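Local structure of succinate dehydrogenase subunit A (Mycolicibacterium smegmatis, 7D6V) at residues W67-F71 with A87-Q92; W84-E88 with Q602-D608; A202-V206 with A443-V447; K214-V218 with L488-N493; G343-A349 with T377-V383. The protein is the FAD-carrying flavoprotein subunit of succinate dehydrogenase and probably oxidises succinate to fumarate, passing electrons to the iron-sulfur subunit. All coordinates share one frame. Residue numbers count along the deposited sequence, not the author numbering.

Interactions 1 and 2 adjoin: both use helix 84-102, share Ala-87 and Glu-88, and meet where Phe-71 of the first packs on Met-605 and Asp-608 of the second. Their chemistry differs: interaction 1 is a buried helix pair joined by van der Waals contact, whereas interaction 2 reaches the surface and adds a salt-bridge network. Interaction 3 is also buried and apolar, but sets a helix against a sheet, its centre about 27 Å from those of the first two. Interaction 4, partly buried, joins a loop to a helix with amide and lysine hydrogen bonds. Interaction 5, about 23 Å from interaction 4 between centres, pairs two irregular loop segments running oppositely, apolar on one side and exposed in places.

Interaction 1 of 5, residues W67-F71 with A87-Q92; sequences WQVHF and AELHAQ
This is a buried helix-helix contact in the FAD-binding part of the fold, between the first turn of helix 67-76 and residues 87-92 of helix 84-102. Both segments are alpha-helical, and their short axes approach to 8.5 Å, N-to-C directions 136° apart. Ala-91 CA comes within 5.1 Å of Trp-67 CA; the small methyl lets the backbones draw near, Ala-91 CB lying 3.5 Å from Trp-67 O and 4.1 Å from Phe-71 CB. Trp-67 takes a p rotamer, which lays its indole against the partner: Gln-92 CB makes a CH-pi contact 4.3 Å from its five-membered ring centroid, Gln-92 (p) also sets OE1 over a ring face, and CZ3 is 3.8 Å from Glu-88 CG. Phe-71 (t) brings CD1 to 3.9 Å from Ala-87 CB. His-70 and His-90, both t, place their CE1 atoms 3.8 Å apart in an oblique pair. His-70 bonds to Asn-427 and His-90 to Ser-430, so helix 427-448 borders the histidine end, while the loop carrying Asp-608 packs on Phe-71.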
# COMPACT_ATOMS: atom_id res chain seq x y z
N TRP A 67 -23.67 22.09 1.25
CA TRP A 67 -24.12 20.92 0.50
C TRP A 67 -24.85 21.31 -0.77
O TRP A 67 -24.88 20.52 -1.72
CB TRP A 67 -24.99 20.01 1.38
CG TRP A 67 -26.38 20.52 1.65
CD1 TRP A 67 -26.80 21.17 2.77
CD2 TRP A 67 -27.53 20.40 0.80
NE1 TRP A 67 -28.14 21.47 2.67
CE2 TRP A 67 -28.60 21.01 1.47
CE3 TRP A 67 -27.74 19.84 -0.46
CZ2 TRP A 67 -29.88 21.08 0.91
CZ3 TRP A 67 -29.01 19.91 -1.01
CH2 TRP A 67 -30.06 20.53 -0.32
N GLN A 68 -25.42 22.51 -0.83
CA GLN A 68 -26.03 22.99 -2.06
C GLN A 68 -24.99 23.18 -3.16
O GLN A 68 -25.22 22.82 -4.32
CB GLN A 68 -26.78 24.29 -1.80
CG GLN A 68 -28.08 24.12 -1.03
CD GLN A 68 -27.91 24.36 0.46
OE1 GLN A 68 -26.81 24.26 0.99
NE2 GLN A 68 -29.01 24.66 1.13
N VAL A 69 -23.84 23.76 -2.81
CA VAL A 69 -22.78 23.97 -3.79
C VAL A 69 -22.25 22.64 -4.30
O VAL A 69 -22.04 22.45 -5.50
CB VAL A 69 -21.66 24.84 -3.19
CG1 VAL A 69 -20.53 25.02 -4.18
CG2 VAL A 69 -22.22 26.18 -2.76
N HIS A 70 -22.01 21.69 -3.38
CA HIS A 70 -21.54 20.37 -3.78
C HIS A 70 -22.58 19.65 -4.64
O HIS A 70 -22.22 18.97 -5.61
CB HIS A 70 -21.22 19.55 -2.53
CG HIS A 70 -20.45 18.30 -2.79
ND1 HIS A 70 -19.95 17.50 -1.78
CD2 HIS A 70 -20.08 17.70 -3.95
CE1 HIS A 70 -19.31 16.48 -2.31
NE2 HIS A 70 -19.38 16.57 -3.62
N PHE A 71 -23.86 19.80 -4.30
CA PHE A 71 -24.92 19.19 -5.10
C PHE A 71 -24.94 19.76 -6.51
O PHE A 71 -25.06 19.01 -7.49
CB PHE A 71 -26.26 19.41 -4.41
CG PHE A 71 -27.45 19.05 -5.25
CD1 PHE A 71 -27.75 17.73 -5.53
CD2 PHE A 71 -28.28 20.04 -5.75
CE1 PHE A 71 -28.84 17.41 -6.30
CE2 PHE A 71 -29.37 19.72 -6.52
CZ PHE A 71 -29.65 18.40 -6.79
N ALA A 87 -27.62 12.29 -5.49
CA ALA A 87 -26.64 13.37 -5.44
C ALA A 87 -26.87 14.27 -4.24
O ALA A 87 -25.93 14.61 -3.52
CB ALA A 87 -26.70 14.18 -6.74
N GLU A 88 -28.13 14.64 -3.99
CA GLU A 88 -28.44 15.48 -2.83
C GLU A 88 -28.10 14.78 -1.53
O GLU A 88 -27.53 15.38 -0.61
CB GLU A 88 -29.92 15.86 -2.86
CG GLU A 88 -30.43 16.42 -1.54
CD GLU A 88 -31.93 16.27 -1.40
OE1 GLU A 88 -32.52 15.40 -2.08
OE2 GLU A 88 -32.53 17.03 -0.61
N LEU A 89 -28.42 13.49 -1.45
CA LEU A 89 -28.21 12.74 -0.22
C LEU A 89 -26.72 12.57 0.05
O LEU A 89 -26.27 12.72 1.19
CB LEU A 89 -28.94 11.41 -0.34
CG LEU A 89 -29.26 10.50 0.83
CD1 LEU A 89 -30.20 11.23 1.75
CD2 LEU A 89 -29.92 9.26 0.28
N HIS A 90 -25.94 12.29 -1.00
CA HIS A 90 -24.49 12.23 -0.87
C HIS A 90 -23.91 13.57 -0.46
O HIS A 90 -22.99 13.63 0.35
CB HIS A 90 -23.88 11.75 -2.18
CG HIS A 90 -22.39 11.92 -2.25
ND1 HIS A 90 -21.80 13.05 -2.76
CD2 HIS A 90 -21.38 11.08 -1.92
CE1 HIS A 90 -20.49 12.91 -2.72
NE2 HIS A 90 -20.21 11.73 -2.21
N ALA A 91 -24.43 14.66 -1.04
CA ALA A 91 -23.91 15.98 -0.70
C ALA A 91 -24.15 16.31 0.77
O ALA A 91 -23.25 16.82 1.45
CB ALA A 91 -24.56 17.04 -1.59
N GLN A 92 -25.34 16.01 1.29
CA GLN A 92 -25.63 16.40 2.66
C GLN A 92 -25.24 15.35 3.70
O GLN A 92 -25.34 15.63 4.89
CB GLN A 92 -27.11 16.75 2.81
CG GLN A 92 -28.08 15.66 2.45
CD GLN A 92 -29.47 16.21 2.18
OE1 GLN A 92 -29.68 17.42 2.15
NE2 GLN A 92 -30.43 15.31 1.98

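Interaction 2 of 5, residues W84-E88 with Q602-D608; sequences WRMAE and QVPMRPD
The irregular loop 602-608, from the C-terminal part of the chain, is tied to the start of helix 84-102 in the FAD-binding part. Trp-84 and Glu-88, one turn apart (Glu-88 N to Trp-84 O 2.9 Å), point toward the loop; Trp-84 CA is 6.9 Å from Met-605 CA. Trp-84 adopts chi1 56° (p), accommodated because it opens the helix, and touches the loop at Gln-602 to Arg-606 and at Asp-608: its CB is 3.9 Å from Met-605 CG (m, t, m), and CZ3 lies over one face of the Arg-606 guanidinium, 4.0 Å from NE. Glu-88, nearly extended (t, t), presents its carboxylate to two long arginines. Arg-606, chi1 31° then t, t, donates from NH1 to Glu-88 OE2 at 2.9 Å; Arg-85 (t, p, t) donates from NH2 to Glu-88 OE1, also at 2.9 Å. Asp-608 (m) adds a long charge contact, OD2 to Arg-606 NH2 3.6 Å. In this salt-bridge network like charges come close (Arg-85 NH2 to Arg-606 NH1 3.7 Å; Glu-88 OE1 to Asp-608 OD2 4.0 Å), balanced by alternating acids and bases. Arg-85 also bridges to Asp-399, and helix 67-76 touches Glu-88 through Trp-67 and Asp-608 through Phe-71.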
# COMPACT_ATOMS: atom_id res chain seq x y z
N TRP A 84 -30.96 12.69 -8.91
CA TRP A 84 -30.86 13.89 -8.09
C TRP A 84 -31.01 13.59 -6.61
O TRP A 84 -30.38 14.25 -5.78
CB TRP A 84 -31.91 14.90 -8.54
CG TRP A 84 -33.29 14.35 -8.50
CD1 TRP A 84 -33.94 13.70 -9.50
CD2 TRP A 84 -34.21 14.41 -7.40
NE1 TRP A 84 -35.21 13.36 -9.10
CE2 TRP A 84 -35.40 13.78 -7.81
CE3 TRP A 84 -34.14 14.94 -6.11
CZ2 TRP A 84 -36.50 13.66 -6.98
CZ3 TRP A 84 -35.24 14.81 -5.29
CH2 TRP A 84 -36.40 14.18 -5.72
N ARG A 85 -31.84 12.60 -6.26
CA ARG A 85 -31.97 12.22 -4.86
C ARG A 85 -30.66 11.67 -4.32
O ARG A 85 -30.24 12.03 -3.21
CB ARG A 85 -33.09 11.20 -4.70
CG ARG A 85 -33.41 10.82 -3.27
CD ARG A 85 -33.67 12.02 -2.39
NE ARG A 85 -34.12 11.61 -1.07
CZ ARG A 85 -33.99 12.34 0.03
NH1 ARG A 85 -34.42 11.87 1.19
NH2 ARG A 85 -33.42 13.53 -0.02
N MET A 86 -29.98 10.82 -5.09
CA MET A 86 -28.71 10.27 -4.65
C MET A 86 -27.65 11.36 -4.54
O MET A 86 -26.87 11.37 -3.58
CB MET A 86 -28.25 9.18 -5.61
CG MET A 86 -28.89 7.83 -5.36
SD MET A 86 -28.45 6.61 -6.60
CE MET A 86 -26.88 6.03 -5.97
N ALA A 87 -27.62 12.29 -5.49
CA ALA A 87 -26.64 13.37 -5.44
C ALA A 87 -26.87 14.27 -4.24
O ALA A 87 -25.93 14.61 -3.52
CB ALA A 87 -26.70 14.18 -6.74
N GLU A 88 -28.13 14.64 -3.99
CA GLU A 88 -28.44 15.48 -2.83
C GLU A 88 -28.10 14.78 -1.53
O GLU A 88 -27.53 15.38 -0.61
CB GLU A 88 -29.92 15.86 -2.86
CG GLU A 88 -30.43 16.42 -1.54
CD GLU A 88 -31.93 16.27 -1.40
OE1 GLU A 88 -32.52 15.40 -2.08
OE2 GLU A 88 -32.53 17.03 -0.61
N GLN A 602 -37.55 10.35 -12.89
CA GLN A 602 -38.49 11.05 -12.03
C GLN A 602 -38.37 12.56 -12.24
O GLN A 602 -37.30 13.08 -12.55
CB GLN A 602 -38.23 10.69 -10.57
CG GLN A 602 -39.20 11.31 -9.58
CD GLN A 602 -40.63 10.86 -9.81
OE1 GLN A 602 -41.45 11.61 -10.34
NE2 GLN A 602 -40.93 9.63 -9.42
N VAL A 603 -39.50 13.25 -12.08
CA VAL A 603 -39.62 14.70 -12.24
C VAL A 603 -38.41 15.38 -11.62
O VAL A 603 -38.10 15.14 -10.44
CB VAL A 603 -40.93 15.21 -11.61
CG1 VAL A 603 -41.01 16.72 -11.67
CG2 VAL A 603 -42.13 14.57 -12.30
N PRO A 604 -37.69 16.23 -12.37
CA PRO A 604 -36.28 16.50 -12.07
C PRO A 604 -35.95 16.86 -10.63
O PRO A 604 -35.27 16.09 -9.96
CB PRO A 604 -35.93 17.66 -13.01
CG PRO A 604 -37.23 18.13 -13.61
CD PRO A 604 -38.12 16.93 -13.60
N MET A 605 -36.46 17.97 -10.11
CA MET A 605 -36.00 18.46 -8.82
C MET A 605 -37.08 19.34 -8.20
O MET A 605 -37.57 20.27 -8.84
CB MET A 605 -34.68 19.23 -8.96
CG MET A 605 -33.46 18.37 -9.29
SD MET A 605 -31.98 19.21 -9.87
CE MET A 605 -32.64 20.21 -11.19
N ARG A 606 -37.47 19.02 -6.96
CA ARG A 606 -38.66 19.62 -6.38
C ARG A 606 -38.46 21.10 -5.99
O ARG A 606 -38.99 21.96 -6.71
CB ARG A 606 -39.11 18.71 -5.23
CG ARG A 606 -37.95 17.98 -4.54
CD ARG A 606 -38.24 17.69 -3.08
NE ARG A 606 -37.23 16.83 -2.49
CZ ARG A 606 -36.09 17.27 -1.96
NH1 ARG A 606 -35.21 16.42 -1.45
NH2 ARG A 606 -35.83 18.57 -1.95
N PRO A 607 -37.75 21.47 -4.92
CA PRO A 607 -37.06 22.78 -4.91
C PRO A 607 -35.58 22.74 -5.24
O PRO A 607 -34.91 23.76 -5.02
CB PRO A 607 -37.27 23.23 -3.46
CG PRO A 607 -37.20 22.01 -2.72
CD PRO A 607 -38.09 21.12 -3.52
N ASP A 608 -35.03 21.62 -5.71
CA ASP A 608 -33.63 21.62 -6.08
C ASP A 608 -33.49 22.28 -7.45
O ASP A 608 -32.85 21.75 -8.36
CB ASP A 608 -33.06 20.20 -6.09
CG ASP A 608 -32.99 19.59 -4.71
OD1 ASP A 608 -32.57 20.29 -3.77
OD2 ASP A 608 -33.34 18.40 -4.58

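Interaction 3 of 5, residues A202-V206 with A443-V447; sequences APAVV and AADYV
A helix packs here on the parallel beta-sheet of a Rossmann-like, FAD-binding fold. Strand 204-206, hydrogen-bonded between strands 11-14 and 408-409, runs nearly opposite to segment 443-447 of helix 427-448: the axes are 172° apart in direction and 9.0 Å at closest approach, with Ala-204 CA 6.1 Å from Ala-443 CA. The main bump is the methyl of Ala-204, which enters a shallow hollow formed by Ala-443, Tyr-446 and Val-447, residues that share one helical face by their i, i+3, i+4 spacing. Its CB is 4.3 Å from both Ala-443 CB and Tyr-446 CD1. So small a side chain suits this close approach. Val-205 alternates away, and Val-206 (t) rests CG2 4.1 Å from Ala-443 CB. Tyr-446 (t) walls one side of the hollow, the edge of its ring toward Pro-203 O, with CE1 3.5 Å from that oxygen. Val-447, chi1 169°, fits between the proline and the alanine: CG2 is 4.3 Å from Pro-203 CG and 3.8 Å from Ala-204 CB.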
# COMPACT_ATOMS: atom_id res chain seq x y z
N ALA A 202 -28.38 -16.34 3.67
CA ALA A 202 -28.92 -15.11 4.23
C ALA A 202 -30.11 -14.62 3.42
O ALA A 202 -30.16 -14.79 2.20
CB ALA A 202 -27.85 -14.03 4.26
N PRO A 203 -31.09 -14.00 4.07
CA PRO A 203 -32.23 -13.42 3.34
C PRO A 203 -31.92 -12.09 2.65
O PRO A 203 -32.76 -11.62 1.88
CB PRO A 203 -33.29 -13.24 4.42
CG PRO A 203 -32.53 -13.11 5.68
CD PRO A 203 -31.30 -13.95 5.53
N ALA A 204 -30.76 -11.49 2.91
CA ALA A 204 -30.39 -10.23 2.28
C ALA A 204 -28.95 -10.31 1.79
O ALA A 204 -28.10 -10.97 2.40
CB ALA A 204 -30.53 -9.05 3.25
N VAL A 205 -28.68 -9.64 0.68
CA VAL A 205 -27.36 -9.59 0.07
C VAL A 205 -27.06 -8.16 -0.34
O VAL A 205 -27.90 -7.50 -0.95
CB VAL A 205 -27.26 -10.54 -1.15
CG1 VAL A 205 -26.08 -10.18 -2.02
CG2 VAL A 205 -27.16 -11.98 -0.69
N VAL A 206 -25.87 -7.67 0.02
CA VAL A 206 -25.36 -6.38 -0.43
C VAL A 206 -24.21 -6.65 -1.39
O VAL A 206 -23.26 -7.35 -1.04
CB VAL A 206 -24.91 -5.50 0.74
CG1 VAL A 206 -24.37 -4.18 0.24
CG2 VAL A 206 -26.05 -5.27 1.71
N ALA A 443 -30.63 -3.08 4.30
CA ALA A 443 -30.64 -4.52 4.53
C ALA A 443 -31.15 -4.86 5.92
O ALA A 443 -31.94 -5.80 6.09
CB ALA A 443 -29.25 -5.10 4.31
N ALA A 444 -30.71 -4.11 6.93
CA ALA A 444 -31.19 -4.35 8.29
C ALA A 444 -32.69 -4.13 8.41
O ALA A 444 -33.40 -4.93 9.04
CB ALA A 444 -30.44 -3.46 9.28
N ASP A 445 -33.20 -3.06 7.80
CA ASP A 445 -34.64 -2.81 7.81
C ASP A 445 -35.41 -3.93 7.12
O ASP A 445 -36.45 -4.38 7.62
CB ASP A 445 -34.95 -1.47 7.15
CG ASP A 445 -34.55 -0.29 7.99
OD1 ASP A 445 -34.16 -0.49 9.16
OD2 ASP A 445 -34.62 0.85 7.49
N TYR A 446 -34.91 -4.39 5.97
CA TYR A 446 -35.59 -5.46 5.25
C TYR A 446 -35.62 -6.74 6.07
O TYR A 446 -36.64 -7.43 6.11
CB TYR A 446 -34.90 -5.69 3.90
CG TYR A 446 -35.42 -6.87 3.13
CD1 TYR A 446 -34.74 -8.09 3.14
CD2 TYR A 446 -36.58 -6.78 2.38
CE1 TYR A 446 -35.22 -9.17 2.43
CE2 TYR A 446 -37.06 -7.86 1.67
CZ TYR A 446 -36.37 -9.05 1.70
OH TYR A 446 -36.85 -10.12 0.99
N VAL A 447 -34.51 -7.07 6.73
CA VAL A 447 -34.45 -8.31 7.50
C VAL A 447 -35.36 -8.23 8.72
O VAL A 447 -36.03 -9.21 9.07
CB VAL A 447 -32.99 -8.62 7.89
CG1 VAL A 447 -32.94 -9.75 8.90
CG2 VAL A 447 -32.19 -8.98 6.66

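Interaction 4 of 5, residues K214-V218 with L488-N493; sequences KSFKV and LQQSMN
Segment 214-218 leaves a 3-10 turn at Lys-214 and Ser-215, extends at Phe-216 (-116/146), kinks at Lys-217 (-65/-44) and extends again at Val-218. It passes so close to regular alpha-helix 488-493 that Phe-216 CA is 4.4 Å from Gln-489 CA. Backbone meets helix directly: Ser-215 O receives a near-linear CA-H...O contact from Gln-489 CA at 3.4 Å, and Lys-217 N gives a weak hydrogen bond to Gln-489 O at 3.5 Å. The long amide side chain of Gln-489 (m, t) suits its place by reaching the loop, NE2 donating to Lys-214 O at 2.9 Å; His-485 bonds to the same carbonyl. Phe-216 (m) supplies the apolar part, since Met-492 CB lies over its ring, 4.3 Å from the centroid and 15° off the normal. The compact m, m, m rotamer of Met-492 folds CE to 4.2 Å from Phe-216 CZ. Lys-217 is fully extended, all four chi angles t, and so reaches along the helix surface to bond NZ to Gln-490 OE1 at 2.8 Å, while its CB lies 3.8 Å from Asn-493 CB. Helix 532-556 meets Ser-215 and Met-492, and Trp-52 of the iron-sulfur subunit packs on Lys-214. The chemistry thus joins the FAD-binding part of the chain to its C-terminal part by hydrogen bonds between neutral amide and carbonyl groups, plus one charge-assisted bond from the Lys-217 ammonium, around the CH-pi packing of Met-492 on Phe-216.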
# COMPACT_ATOMS: atom_id res chain seq x y z
N LYS A 214 -11.79 -5.21 -16.51
CA LYS A 214 -11.01 -6.28 -17.12
C LYS A 214 -11.57 -6.72 -18.46
O LYS A 214 -10.99 -7.61 -19.09
CB LYS A 214 -10.91 -7.48 -16.18
CG LYS A 214 -10.04 -7.23 -14.97
CD LYS A 214 -8.80 -6.43 -15.34
CE LYS A 214 -7.59 -7.32 -15.51
NZ LYS A 214 -6.33 -6.53 -15.49
N SER A 215 -12.68 -6.15 -18.92
CA SER A 215 -13.19 -6.43 -20.25
C SER A 215 -12.47 -5.64 -21.33
O SER A 215 -12.72 -5.88 -22.52
CB SER A 215 -14.69 -6.13 -20.31
OG SER A 215 -15.39 -6.82 -19.30
N PHE A 216 -11.59 -4.72 -20.96
CA PHE A 216 -10.92 -3.84 -21.90
C PHE A 216 -9.42 -4.11 -21.88
O PHE A 216 -8.84 -4.44 -20.85
CB PHE A 216 -11.19 -2.37 -21.56
CG PHE A 216 -12.58 -1.93 -21.88
CD1 PHE A 216 -13.63 -2.21 -21.02
CD2 PHE A 216 -12.85 -1.23 -23.04
CE1 PHE A 216 -14.91 -1.82 -21.31
CE2 PHE A 216 -14.13 -0.83 -23.33
CZ PHE A 216 -15.16 -1.12 -22.47
N LYS A 217 -8.80 -3.96 -23.06
CA LYS A 217 -7.38 -4.27 -23.19
C LYS A 217 -6.52 -3.33 -22.36
O LYS A 217 -5.58 -3.76 -21.68
CB LYS A 217 -6.97 -4.22 -24.66
CG LYS A 217 -5.56 -4.69 -24.91
CD LYS A 217 -5.24 -4.67 -26.39
CE LYS A 217 -3.82 -5.12 -26.66
NZ LYS A 217 -3.55 -5.25 -28.11
N VAL A 218 -6.83 -2.04 -22.39
CA VAL A 218 -6.10 -1.03 -21.63
C VAL A 218 -7.01 -0.52 -20.53
O VAL A 218 -8.08 0.03 -20.82
CB VAL A 218 -5.61 0.12 -22.53
CG1 VAL A 218 -4.60 0.97 -21.79
CG2 VAL A 218 -5.00 -0.43 -23.80
N LEU A 488 -11.76 -11.00 -26.32
CA LEU A 488 -12.80 -10.10 -25.81
C LEU A 488 -12.23 -8.73 -25.50
O LEU A 488 -12.84 -7.70 -25.83
CB LEU A 488 -13.45 -10.69 -24.57
CG LEU A 488 -14.35 -9.72 -23.80
CD1 LEU A 488 -15.65 -9.48 -24.55
CD2 LEU A 488 -14.63 -10.22 -22.40
N GLN A 489 -11.06 -8.69 -24.85
CA GLN A 489 -10.46 -7.41 -24.49
C GLN A 489 -10.13 -6.59 -25.73
O GLN A 489 -10.41 -5.38 -25.78
CB GLN A 489 -9.21 -7.64 -23.65
CG GLN A 489 -9.50 -8.03 -22.22
CD GLN A 489 -8.27 -8.03 -21.36
OE1 GLN A 489 -7.25 -8.62 -21.72
NE2 GLN A 489 -8.34 -7.36 -20.22
N GLN A 490 -9.56 -7.23 -26.75
CA GLN A 490 -9.24 -6.52 -27.98
C GLN A 490 -10.49 -5.99 -28.66
O GLN A 490 -10.53 -4.84 -29.11
CB GLN A 490 -8.46 -7.43 -28.93
CG GLN A 490 -7.93 -6.73 -30.17
CD GLN A 490 -6.88 -5.69 -29.86
OE1 GLN A 490 -5.72 -6.02 -29.64
NE2 GLN A 490 -7.28 -4.42 -29.83
N SER A 491 -11.54 -6.82 -28.74
CA SER A 491 -12.76 -6.39 -29.41
C SER A 491 -13.41 -5.21 -28.68
O SER A 491 -13.85 -4.24 -29.31
CB SER A 491 -13.74 -7.55 -29.51
OG SER A 491 -13.16 -8.62 -30.24
N MET A 492 -13.47 -5.27 -27.35
CA MET A 492 -14.08 -4.18 -26.60
C MET A 492 -13.25 -2.91 -26.70
O MET A 492 -13.80 -1.81 -26.83
CB MET A 492 -14.28 -4.57 -25.14
CG MET A 492 -15.26 -5.71 -24.94
SD MET A 492 -16.91 -5.28 -25.51
CE MET A 492 -17.42 -4.13 -24.23
N ASN A 493 -11.92 -3.03 -26.64
CA ASN A 493 -11.08 -1.84 -26.77
C ASN A 493 -11.23 -1.21 -28.15
O ASN A 493 -11.29 0.02 -28.27
CB ASN A 493 -9.62 -2.21 -26.51
CG ASN A 493 -8.82 -1.05 -25.95
OD1 ASN A 493 -9.01 -0.65 -24.80
ND2 ASN A 493 -7.93 -0.51 -26.76

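Interaction 5 of 5, residues G343-A349 with T377-V383; sequences GVYLDIA and TKDAMEV
Leu-346, Met-381 and Val-383 form the apolar centre: Leu-346 CD2 lies 3.6 Å from Met-381 SD, and Leu-346 CB 3.7 Å from Val-383 CG2. Leu-346 gets there from a left-handed backbone (58/67) as t, p; flexible Met-381 (m, t) brings CE to 3.9 Å from Ile-348 CG2. Val-344 (m) adds CG2, 3.6 Å from Val-383 CG2. Strand 246-253 borders this centre. The segments run oppositely (168°); small Ala-380 lets its CA lie 4.0 Å from Asp-347 CA. At one end Val-344 N donates to Val-383 O at 2.6 Å, while Gly-343 CA lies 3.3 Å from that oxygen, where a side chain would clash; at the other Ala-349 CB meets the 377-379 backbone, 3.5 Å from Thr-377 O and 3.3 Å from Lys-378 C. At the edge Tyr-345 CE1 lies 3.9 Å from Glu-382 OE1, and Asp-347 OD1 bonds to Leu-275 N. This is an irregular antiparallel pairing of loops, the second leading into strand 383-395, probably within the capping domain of fumarate reductase and succinate dehydrogenase flavoproteins.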
# COMPACT_ATOMS: atom_id res chain seq x y z
N GLY A 343 -0.83 3.18 -29.50
CA GLY A 343 -0.99 4.43 -28.80
C GLY A 343 -0.28 5.57 -29.52
O GLY A 343 -0.08 5.55 -30.73
N VAL A 344 0.09 6.58 -28.73
CA VAL A 344 0.80 7.76 -29.20
C VAL A 344 1.98 8.01 -28.26
O VAL A 344 2.21 7.26 -27.32
CB VAL A 344 -0.11 8.99 -29.31
CG1 VAL A 344 -1.11 8.82 -30.45
CG2 VAL A 344 -0.83 9.24 -28.01
N TYR A 345 2.72 9.09 -28.53
CA TYR A 345 4.04 9.26 -27.91
C TYR A 345 4.05 10.19 -26.70
O TYR A 345 4.45 9.76 -25.62
CB TYR A 345 5.04 9.73 -28.98
CG TYR A 345 5.58 8.58 -29.78
CD1 TYR A 345 6.07 7.44 -29.16
CD2 TYR A 345 5.57 8.61 -31.17
CE1 TYR A 345 6.56 6.38 -29.88
CE2 TYR A 345 6.06 7.55 -31.90
CZ TYR A 345 6.55 6.44 -31.26
OH TYR A 345 7.03 5.38 -31.99
N LEU A 346 3.63 11.44 -26.86
CA LEU A 346 3.67 12.41 -25.75
C LEU A 346 5.09 12.57 -25.22
O LEU A 346 5.43 12.17 -24.10
CB LEU A 346 2.69 12.01 -24.63
CG LEU A 346 2.58 12.93 -23.41
CD1 LEU A 346 1.74 14.16 -23.69
CD2 LEU A 346 2.03 12.17 -22.22
N ASP A 347 5.94 13.14 -26.06
CA ASP A 347 7.33 13.38 -25.70
C ASP A 347 7.48 14.71 -24.97
O ASP A 347 7.08 15.76 -25.47
CB ASP A 347 8.23 13.36 -26.94
CG ASP A 347 7.66 14.16 -28.08
OD1 ASP A 347 6.50 14.61 -27.97
OD2 ASP A 347 8.38 14.34 -29.09
N ILE A 348 8.06 14.65 -23.77
CA ILE A 348 8.44 15.83 -23.01
C ILE A 348 9.95 15.98 -22.92
O ILE A 348 10.43 16.99 -22.38
CB ILE A 348 7.81 15.80 -21.60
CG1 ILE A 348 7.83 17.18 -20.95
CG2 ILE A 348 8.53 14.81 -20.73
CD1 ILE A 348 7.04 18.21 -21.71
N ALA A 349 10.71 15.02 -23.43
CA ALA A 349 12.16 15.09 -23.37
C ALA A 349 12.70 16.25 -24.19
O ALA A 349 13.49 17.06 -23.70
CB ALA A 349 12.77 13.78 -23.84
N THR A 377 12.85 12.50 -18.86
CA THR A 377 13.69 13.57 -19.39
C THR A 377 14.46 13.18 -20.64
O THR A 377 15.13 14.03 -21.22
CB THR A 377 14.67 14.04 -18.31
OG1 THR A 377 15.67 13.03 -18.10
CG2 THR A 377 13.95 14.31 -17.00
N LYS A 378 14.39 11.92 -21.07
CA LYS A 378 15.17 11.46 -22.21
C LYS A 378 14.34 10.87 -23.35
O LYS A 378 14.72 11.03 -24.51
CB LYS A 378 16.20 10.41 -21.78
CG LYS A 378 17.27 10.93 -20.84
CD LYS A 378 18.54 10.11 -20.96
CE LYS A 378 18.30 8.65 -20.61
NZ LYS A 378 19.57 7.88 -20.50
N ASP A 379 13.23 10.19 -23.05
CA ASP A 379 12.51 9.44 -24.07
C ASP A 379 11.01 9.71 -23.99
O ASP A 379 10.48 10.06 -22.93
CB ASP A 379 12.77 7.94 -23.93
CG ASP A 379 14.21 7.57 -24.24
OD1 ASP A 379 14.81 8.23 -25.11
OD2 ASP A 379 14.73 6.62 -23.62
N ALA A 380 10.34 9.53 -25.12
CA ALA A 380 8.90 9.73 -25.20
C ALA A 380 8.15 8.61 -24.50
O ALA A 380 8.69 7.53 -24.23
CB ALA A 380 8.46 9.82 -26.66
N MET A 381 6.88 8.87 -24.21
CA MET A 381 6.01 7.90 -23.56
C MET A 381 5.24 7.12 -24.62
O MET A 381 5.48 7.25 -25.82
CB MET A 381 5.10 8.61 -22.57
CG MET A 381 5.86 9.41 -21.53
SD MET A 381 4.82 10.51 -20.57
CE MET A 381 5.73 12.04 -20.73
N GLU A 382 4.31 6.29 -24.18
CA GLU A 382 3.56 5.39 -25.05
C GLU A 382 2.08 5.43 -24.69
O GLU A 382 1.46 4.41 -24.42
CB GLU A 382 4.11 3.97 -24.96
CG GLU A 382 3.80 3.11 -26.16
CD GLU A 382 4.81 3.30 -27.27
OE1 GLU A 382 5.90 3.84 -27.00
OE2 GLU A 382 4.53 2.88 -28.41
N VAL A 383 1.52 6.63 -24.63
CA VAL A 383 0.22 6.82 -24.01
C VAL A 383 -0.91 6.50 -24.99
O VAL A 383 -0.72 6.48 -26.21
CB VAL A 383 0.09 8.26 -23.46
CG1 VAL A 383 1.14 8.50 -22.40
CG2 VAL A 383 0.22 9.26 -24.59